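Local coordinates for protein PrgZ (Enterococcus faecalis, PDB 4FAJ) that binds a peptide pheromone as a membrane-anchored extracellular receptor and, as in related solute-binding proteins, probably hands it on for uptake, at residues A[413-427]-A[455-467]. Sequence-based numbering, arbitrary orientation.
Sequences LDLLVSDGEFEKKAG and ERLTKKDFTLSLS. With ZN (zinc ion), chain F.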
ATOM      1  N   LEU A 413      13.370  22.109   9.007  1.00 35.02           N
ATOM      2  CA  LEU A 413      12.983  20.762   8.611  1.00 33.43           C
ATOM      3  C   LEU A 413      12.391  20.782   7.212  1.00 32.09           C
ATOM      4  O   LEU A 413      11.520  21.595   6.915  1.00 32.12           O
ATOM      5  CB  LEU A 413      11.959  20.188   9.586  1.00 32.78           C
ATOM      6  CG  LEU A 413      12.454  19.890  10.996  1.00 32.81           C
ATOM      7  CD1 LEU A 413      11.300  19.414  11.854  1.00 32.20           C
ATOM      8  CD2 LEU A 413      13.580  18.861  10.982  1.00 32.64           C
ATOM      9  N   ASP A 414      12.864  19.883   6.360  1.00 30.34           N
ATOM     10  CA  ASP A 414      12.298  19.722   5.035  1.00 29.02           C
ATOM     11  C   ASP A 414      11.192  18.664   5.031  1.00 27.20           C
ATOM     12  O   ASP A 414      11.299  17.648   5.718  1.00 26.53           O
ATOM     13  CB  ASP A 414      13.367  19.321   4.028  1.00 29.39           C
ATOM     14  CG  ASP A 414      12.810  19.237   2.630  1.00 30.11           C
ATOM     15  OD1 ASP A 414      12.374  20.290   2.127  1.00 31.06           O
ATOM     16  OD2 ASP A 414      12.758  18.121   2.063  1.00 31.44           O
ATOM     17  N   LEU A 415      10.149  18.918   4.240  1.00 25.39           N
ATOM     18  CA  LEU A 415       9.003  18.031   4.118  1.00 23.70           C
ATOM     19  C   LEU A 415       8.824  17.591   2.659  1.00 22.31           C
ATOM     20  O   LEU A 415       8.438  18.395   1.799  1.00 21.67           O
ATOM     21  CB  LEU A 415       7.740  18.750   4.614  1.00 23.51           C
ATOM     22  CG  LEU A 415       6.407  18.009   4.485  1.00 23.68           C
ATOM     23  CD1 LEU A 415       6.499  16.591   5.056  1.00 24.38           C
ATOM     24  CD2 LEU A 415       5.300  18.796   5.174  1.00 24.40           C
ATOM     25  N   LEU A 416       9.110  16.322   2.387  1.00 20.79           N
ATOM     26  CA  LEU A 416       8.920  15.742   1.058  1.00 20.07           C
ATOM     27  C   LEU A 416       7.457  15.387   0.817  1.00 19.59           C
ATOM     28  O   LEU A 416       6.799  14.781   1.674  1.00 19.11           O
ATOM     29  CB  LEU A 416       9.768  14.476   0.869  1.00 20.42           C
ATOM     30  CG  LEU A 416      11.270  14.624   0.651  1.00 21.02           C
ATOM     31  CD1 LEU A 416      11.886  13.263   0.318  1.00 20.41           C
ATOM     32  CD2 LEU A 416      11.572  15.661  -0.439  1.00 19.80           C
ATOM     33  N   VAL A 417       6.961  15.757  -0.357  1.00 19.08           N
ATOM     34  CA  VAL A 417       5.613  15.432  -0.768  1.00 19.01           C
ATOM     35  C   VAL A 417       5.604  15.100  -2.255  1.00 19.87           C
ATOM     36  O   VAL A 417       6.470  15.543  -3.012  1.00 20.07           O
ATOM     37  CB  VAL A 417       4.631  16.597  -0.500  1.00 19.17           C
ATOM     38  CG1 VAL A 417       4.625  16.979   0.981  1.00 18.83           C
ATOM     39  CG2 VAL A 417       4.965  17.822  -1.374  1.00 18.77           C
ATOM     40  N   SER A 418       4.617  14.309  -2.657  1.00 20.40           N
ATOM     41  CA  SER A 418       4.362  14.042  -4.069  1.00 21.65           C
ATOM     42  C   SER A 418       3.974  15.356  -4.767  1.00 21.86           C
ATOM     43  O   SER A 418       3.397  16.242  -4.139  1.00 21.54           O
ATOM     44  CB  SER A 418       3.254  13.006  -4.197  1.00 21.46           C
ATOM     45  OG  SER A 418       2.868  12.829  -5.556  1.00 26.47           O
ATOM     46  N   ASP A 419       4.309  15.511  -6.047  1.00 22.75           N
ATOM     47  CA  ASP A 419       4.064  16.802  -6.718  1.00 23.24           C
ATOM     48  C   ASP A 419       2.638  16.990  -7.286  1.00 22.57           C
ATOM     49  O   ASP A 419       2.394  17.936  -8.035  1.00 23.93           O
ATOM     50  CB  ASP A 419       5.144  17.106  -7.770  1.00 24.62           C
ATOM     51  CG  ASP A 419       5.266  16.036  -8.830  1.00 26.50           C
ATOM     52  OD1 ASP A 419       4.479  15.069  -8.814  1.00 28.55           O
ATOM     53  OD2 ASP A 419       6.167  16.170  -9.686  1.00 31.68           O
ATOM     54  N   GLY A 420       1.705  16.123  -6.904  1.00 20.26           N
ATOM     55  CA  GLY A 420       0.275  16.289  -7.237  1.00 19.04           C
ATOM     56  C   GLY A 420      -0.383  17.449  -6.490  1.00 17.96           C
ATOM     57  O   GLY A 420       0.144  17.940  -5.473  1.00 17.30           O
ATOM     58  N   GLU A 421      -1.536  17.902  -6.979  1.00 16.51           N
ATOM     59  CA  GLU A 421      -2.131  19.135  -6.457  1.00 16.36           C
ATOM     60  C   GLU A 421      -2.349  19.078  -4.948  1.00 16.04           C
ATOM     61  O   GLU A 421      -1.900  19.958  -4.209  1.00 16.51           O
ATOM     62  CB  GLU A 421      -3.471  19.448  -7.139  1.00 15.91           C
ATOM     63  CG  GLU A 421      -4.114  20.731  -6.630  1.00 15.30           C
ATOM     64  CD  GLU A 421      -5.413  21.073  -7.324  1.00 14.75           C
ATOM     65  OE1 GLU A 421      -5.940  20.226  -8.077  1.00 13.75           O
ATOM     66  OE2 GLU A 421      -5.897  22.216  -7.130  1.00 14.37           O
ATOM     67  N   PHE A 422      -3.064  18.054  -4.494  1.00 15.79           N
ATOM     68  CA  PHE A 422      -3.472  18.003  -3.091  1.00 15.88           C
ATOM     69  C   PHE A 422      -2.404  17.481  -2.144  1.00 15.87           C
ATOM     70  O   PHE A 422      -2.456  17.776  -0.962  1.00 16.82           O
ATOM     71  CB  PHE A 422      -4.811  17.284  -2.937  1.00 15.59           C
ATOM     72  CG  PHE A 422      -5.967  18.181  -3.254  1.00 16.23           C
ATOM     73  CD1 PHE A 422      -6.582  18.913  -2.253  1.00 16.45           C
ATOM     74  CD2 PHE A 422      -6.370  18.371  -4.570  1.00 16.94           C
ATOM     75  CE1 PHE A 422      -7.623  19.786  -2.549  1.00 16.36           C
ATOM     76  CE2 PHE A 422      -7.418  19.257  -4.880  1.00 16.49           C
ATOM     77  CZ  PHE A 422      -8.031  19.964  -3.866  1.00 17.36           C
ATOM     78  N   GLU A 423      -1.404  16.779  -2.666  1.00 16.38           N
ATOM     79  CA  GLU A 423      -0.268  16.393  -1.838  1.00 16.53           C
ATOM     80  C   GLU A 423       0.558  17.641  -1.498  1.00 16.80           C
ATOM     81  O   GLU A 423       0.928  17.856  -0.344  1.00 16.23           O
ATOM     82  CB  GLU A 423       0.560  15.296  -2.516  1.00 16.65           C
ATOM     83  CG  GLU A 423      -0.172  13.933  -2.595  1.00 17.58           C
ATOM     84  CD  GLU A 423      -1.319  13.890  -3.612  1.00 20.21           C
ATOM     85  OE1 GLU A 423      -1.215  14.557  -4.658  1.00 19.27           O
ATOM     86  OE2 GLU A 423      -2.327  13.181  -3.368  1.00 20.41           O
ATOM     87  N   LYS A 424       0.817  18.478  -2.500  1.00 17.39           N
ATOM     88  CA  LYS A 424       1.470  19.765  -2.271  1.00 18.65           C
ATOM     89  C   LYS A 424       0.676  20.658  -1.312  1.00 18.46           C
ATOM     90  O   LYS A 424       1.255  21.283  -0.420  1.00 18.35           O
ATOM     91  CB  LYS A 424       1.701  20.483  -3.610  1.00 19.20           C
ATOM     92  CG  LYS A 424       2.387  21.822  -3.481  1.00 22.61           C
ATOM     93  CD  LYS A 424       2.713  22.417  -4.847  1.00 25.56           C
ATOM     94  CE  LYS A 424       3.202  23.846  -4.714  1.00 28.49           C
ATOM     95  NZ  LYS A 424       2.054  24.797  -4.681  1.00 29.55           N
ATOM     96  N   LYS A 425      -0.640  20.728  -1.500  1.00 18.43           N
ATOM     97  CA  LYS A 425      -1.485  21.562  -0.645  1.00 19.06           C
ATOM     98  C   LYS A 425      -1.524  21.050   0.804  1.00 17.88           C
ATOM     99  O   LYS A 425      -1.560  21.847   1.732  1.00 17.35           O
ATOM    100  CB  LYS A 425      -2.904  21.619  -1.197  1.00 19.61           C
ATOM    101  CG  LYS A 425      -3.795  22.620  -0.479  1.00 24.16           C
ATOM    102  CD  LYS A 425      -5.240  22.450  -0.890  1.00 28.12           C
ATOM    103  CE  LYS A 425      -5.469  22.916  -2.316  1.00 30.32           C
ATOM    104  NZ  LYS A 425      -5.850  24.356  -2.346  1.00 32.84           N
ATOM    105  N   ALA A 426      -1.514  19.727   0.985  1.00 16.98           N
ATOM    106  CA  ALA A 426      -1.456  19.138   2.326  1.00 16.59           C
ATOM    107  C   ALA A 426      -0.121  19.454   2.989  1.00 16.85           C
ATOM    108  O   ALA A 426      -0.073  19.788   4.169  1.00 16.72           O
ATOM    109  CB  ALA A 426      -1.678  17.619   2.273  1.00 16.65           C
ATOM    110  N   GLY A 427       0.956  19.356   2.223  1.00 16.97           N
ATOM    111  CA  GLY A 427       2.281  19.736   2.706  1.00 17.46           C
ATOM    112  C   GLY A 427       2.353  21.184   3.158  1.00 17.95           C
ATOM    113  O   GLY A 427       2.969  21.477   4.176  1.00 18.29           O
ATOM    114  N   GLU A 455      12.629   6.419  -4.182  1.00 22.53           N
ATOM    115  CA  GLU A 455      14.068   6.203  -4.055  1.00 23.52           C
ATOM    116  C   GLU A 455      14.639   6.902  -2.809  1.00 23.24           C
ATOM    117  O   GLU A 455      15.448   6.323  -2.077  1.00 22.58           O
ATOM    118  CB  GLU A 455      14.782   6.681  -5.328  1.00 24.87           C
ATOM    119  CG  GLU A 455      16.305   6.578  -5.297  1.00 28.83           C
ATOM    120  CD  GLU A 455      16.942   7.213  -6.515  1.00 34.84           C
ATOM    121  OE1 GLU A 455      17.357   8.397  -6.428  1.00 39.38           O
ATOM    122  OE2 GLU A 455      17.014   6.538  -7.567  1.00 38.71           O
ATOM    123  N   ARG A 456      14.212   8.135  -2.564  1.00 22.32           N
ATOM    124  CA  ARG A 456      14.692   8.870  -1.396  1.00 22.48           C
ATOM    125  C   ARG A 456      14.205   8.249  -0.082  1.00 22.02           C
ATOM    126  O   ARG A 456      14.933   8.251   0.898  1.00 21.93           O
ATOM    127  CB  ARG A 456      14.311  10.344  -1.493  1.00 22.52           C
ATOM    128  CG  ARG A 456      15.077  11.058  -2.601  1.00 23.24           C
ATOM    129  CD  ARG A 456      14.791  12.537  -2.644  1.00 24.67           C
ATOM    130  NE  ARG A 456      15.166  13.202  -1.403  1.00 25.97           N
ATOM    131  CZ  ARG A 456      15.109  14.516  -1.205  1.00 27.59           C
ATOM    132  NH1 ARG A 456      14.704  15.333  -2.177  1.00 27.47           N
ATOM    133  NH2 ARG A 456      15.473  15.014  -0.029  1.00 27.08           N
ATOM    134  N   LEU A 457      12.993   7.700  -0.074  1.00 21.99           N
ATOM    135  CA  LEU A 457      12.500   6.978   1.106  1.00 22.40           C
ATOM    136  C   LEU A 457      13.345   5.738   1.366  1.00 22.93           C
ATOM    137  O   LEU A 457      13.737   5.493   2.503  1.00 22.54           O
ATOM    138  CB  LEU A 457      11.035   6.567   0.952  1.00 21.77           C
ATOM    139  CG  LEU A 457      10.008   7.680   1.165  1.00 22.91           C
ATOM    140  CD1 LEU A 457       8.643   7.203   0.707  1.00 22.72           C
ATOM    141  CD2 LEU A 457       9.977   8.149   2.646  1.00 21.78           C
ATOM    142  N   THR A 458      13.635   4.978   0.307  1.00 23.53           N
ATOM    143  CA  THR A 458      14.434   3.756   0.430  1.00 23.80           C
ATOM    144  C   THR A 458      15.827   4.057   0.969  1.00 24.71           C
ATOM    145  O   THR A 458      16.338   3.304   1.787  1.00 24.65           O
ATOM    146  CB  THR A 458      14.541   2.986  -0.913  1.00 23.91           C
ATOM    147  OG1 THR A 458      13.234   2.638  -1.369  1.00 23.07           O
ATOM    148  CG2 THR A 458      15.372   1.697  -0.761  1.00 24.56           C
ATOM    149  N   LYS A 459      16.422   5.168   0.528  1.00 25.46           N
ATOM    150  CA  LYS A 459      17.762   5.568   0.967  1.00 26.47           C
ATOM    151  C   LYS A 459      17.769   6.391   2.261  1.00 26.22           C
ATOM    152  O   LYS A 459      18.837   6.732   2.768  1.00 26.58           O
ATOM    153  CB  LYS A 459      18.473   6.352  -0.151  1.00 27.40           C
ATOM    154  CG  LYS A 459      18.692   5.532  -1.425  1.00 29.80           C
ATOM    155  CD  LYS A 459      19.235   6.397  -2.567  1.00 33.32           C
ATOM    156  CE  LYS A 459      19.713   5.550  -3.744  1.00 34.82           C
ATOM    157  NZ  LYS A 459      21.117   5.070  -3.564  1.00 37.14           N
ATOM    158  N   LYS A 460      16.586   6.705   2.792  1.00 25.37           N
ATOM    159  CA  LYS A 460      16.430   7.599   3.959  1.00 25.17           C
ATOM    160  C   LYS A 460      16.997   9.000   3.717  1.00 25.05           C
ATOM    161  O   LYS A 460      17.477   9.675   4.635  1.00 25.36           O
ATOM    162  CB  LYS A 460      17.004   6.970   5.238  1.00 25.41           C
ATOM    163  CG  LYS A 460      16.412   5.605   5.581  1.00 26.11           C
ATOM    164  CD  LYS A 460      16.886   5.121   6.947  1.00 27.17           C
ATOM    165  CE  LYS A 460      16.127   3.884   7.424  1.00 27.87           C
ATOM    166  NZ  LYS A 460      16.331   2.705   6.536  1.00 28.93           N
ATOM    167  N   ASP A 461      16.898   9.445   2.471  1.00 24.77           N
ATOM    168  CA  ASP A 461      17.373  10.763   2.056  1.00 24.61           C
ATOM    169  C   ASP A 461      16.221  11.750   2.245  1.00 23.24           C
ATOM    170  O   ASP A 461      15.687  12.319   1.290  1.00 22.28           O
ATOM    171  CB  ASP A 461      17.843  10.709   0.596  1.00 25.26           C
ATOM    172  CG  ASP A 461      18.498  12.006   0.130  1.00 28.11           C
ATOM    173  OD1 ASP A 461      18.783  12.893   0.965  1.00 30.83           O
ATOM    174  OD2 ASP A 461      18.737  12.134  -1.091  1.00 30.66           O
ATOM    175  N   PHE A 462      15.836  11.928   3.501  1.00 21.77           N
ATOM    176  CA  PHE A 462      14.756  12.829   3.855  1.00 21.06           C
ATOM    177  C   PHE A 462      14.825  13.199   5.332  1.00 20.57           C
ATOM    178  O   PHE A 462      15.559  12.590   6.106  1.00 19.96           O
ATOM    179  CB  PHE A 462      13.400  12.207   3.515  1.00 20.05           C
ATOM    180  CG  PHE A 462      12.958  11.140   4.476  1.00 19.70           C
ATOM    181  CD1 PHE A 462      13.396   9.836   4.333  1.00 19.92           C
ATOM    182  CD2 PHE A 462      12.094  11.441   5.522  1.00 18.50           C
ATOM    183  CE1 PHE A 462      12.983   8.850   5.217  1.00 19.83           C
ATOM    184  CE2 PHE A 462      11.682  10.458   6.407  1.00 18.36           C
ATOM    185  CZ  PHE A 462      12.128   9.165   6.254  1.00 19.12           C
ATOM    186  N   THR A 463      14.042  14.198   5.693  1.00 19.95           N
ATOM    187  CA  THR A 463      13.894  14.627   7.066  1.00 20.60           C
ATOM    188  C   THR A 463      12.479  14.282   7.529  1.00 19.69           C
ATOM    189  O   THR A 463      12.299  13.358   8.332  1.00 19.72           O
ATOM    190  CB  THR A 463      14.209  16.122   7.167  1.00 20.98           C
ATOM    191  OG1 THR A 463      15.575  16.315   6.789  1.00 23.13           O
ATOM    192  CG2 THR A 463      13.981  16.643   8.578  1.00 22.67           C
ATOM    193  N   LEU A 464      11.488  14.994   6.998  1.00 19.24           N
ATOM    194  CA  LEU A 464      10.082  14.624   7.140  1.00 18.51           C
ATOM    195  C   LEU A 464       9.546  14.162   5.793  1.00 18.21           C
ATOM    196  O   LEU A 464       9.961  14.647   4.729  1.00 17.87           O
ATOM    197  CB  LEU A 464       9.221  15.806   7.595  1.00 18.80           C
ATOM    198  CG  LEU A 464       9.456  16.466   8.940  1.00 20.05           C
ATOM    199  CD1 LEU A 464       8.660  17.761   8.977  1.00 20.40           C
ATOM    200  CD2 LEU A 464       9.045  15.527  10.070  1.00 20.28           C
ATOM    201  N   SER A 465       8.556  13.282   5.848  1.00 17.50           N
ATOM    202  CA  SER A 465       7.919  12.780   4.641  1.00 17.23           C
ATOM    203  C   SER A 465       6.409  12.633   4.818  1.00 16.65           C
ATOM    204  O   SER A 465       5.960  12.006   5.775  1.00 16.33           O
ATOM    205  CB  SER A 465       8.521  11.426   4.297  1.00 17.65           C
ATOM    206  OG  SER A 465       7.827  10.806   3.232  1.00 19.29           O
ATOM    207  N   LEU A 466       5.641  13.195   3.887  1.00 16.04           N
ATOM    208  CA  LEU A 466       4.202  12.951   3.834  1.00 15.88           C
ATOM    209  C   LEU A 466       3.993  11.704   2.993  1.00 15.91           C
ATOM    210  O   LEU A 466       3.959  11.769   1.756  1.00 16.25           O
ATOM    211  CB  LEU A 466       3.452  14.131   3.217  1.00 16.21           C
ATOM    212  CG  LEU A 466       1.934  13.962   3.076  1.00 16.34           C
ATOM    213  CD1 LEU A 466       1.311  13.641   4.427  1.00 16.40           C
ATOM    214  CD2 LEU A 466       1.303  15.224   2.496  1.00 19.39           C
ATOM    215  N   SER A 467       3.883  10.573   3.672  1.00 16.14           N
ATOM    216  CA  SER A 467       3.698   9.278   3.027  1.00 16.63           C
ATOM    217  C   SER A 467       2.797   8.403   3.907  1.00 16.39           C
ATOM    218  O   SER A 467       2.643   8.650   5.115  1.00 17.02           O
ATOM    219  CB  SER A 467       5.054   8.604   2.752  1.00 17.39           C
ATOM    220  OG  SER A 467       5.957   8.729   3.854  1.00 19.33           O
TER
HETATM  221 ZN    ZN F 604      -6.735  22.833  -8.849  1.00 16.92          ZN
HETATM  222  O   HOH W   1      12.750  15.731   3.801  1.00 22.82           O
HETATM  223  O   HOH W   2      15.623  19.339   6.924  1.00 31.26           O
HETATM  224  O   HOH W   3       2.813  12.946  -0.585  1.00 17.40           O
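Beside the side chain of L416, the carbonyl oxygen of D461 accepts from two donors of R456, NE at 2.9 Å and NH2 at 3.0 Å, and lies in the guanidinium plane. R456 takes this one oxygen side-on, which fixes the rotation of the guanidinium and sets one face against L416. Both methyls of L416 lie over that face, CD2 3.6 Å from R456 NH1, and CD1 also touches F462 CB. This turn leads from helix 450-459 into strand 464-467, which runs parallel to strand 413-418 in the mixed sheet of a family 5 solute-binding protein, with strand 442-448 on the other side of 413-418. The axes diverge by 23°. Three backbone bonds set the register: L464 N to D414 O, L416 N to L464 O and L466 N to L416 O, each 3.0 Å. The second is nearly straight at N-H (172°).

At the N-terminal end, one water accepts from D414 N and also bonds T463 OG1; D414 OD1 is hydrogen-bonded to T444 OG1 and T446 OG1. L413 CD2 and T463 CG2 meet unusually tightly, at 3.3 Å. Beyond the bridges, a chi1 of 178° swings CG of L466 away from its own amide, which carries CD2 to A426 CB on the helix that follows strand 413-418. The same A426 also packs on an aromatic side chain of the bound peptide, and E423 OE2, from the same helix, hydrogen-bonds the peptide backbone. At its first turn, the extended E421 places OE2 2.0 Å from the zinc ion, which E279 and Y301 also bind.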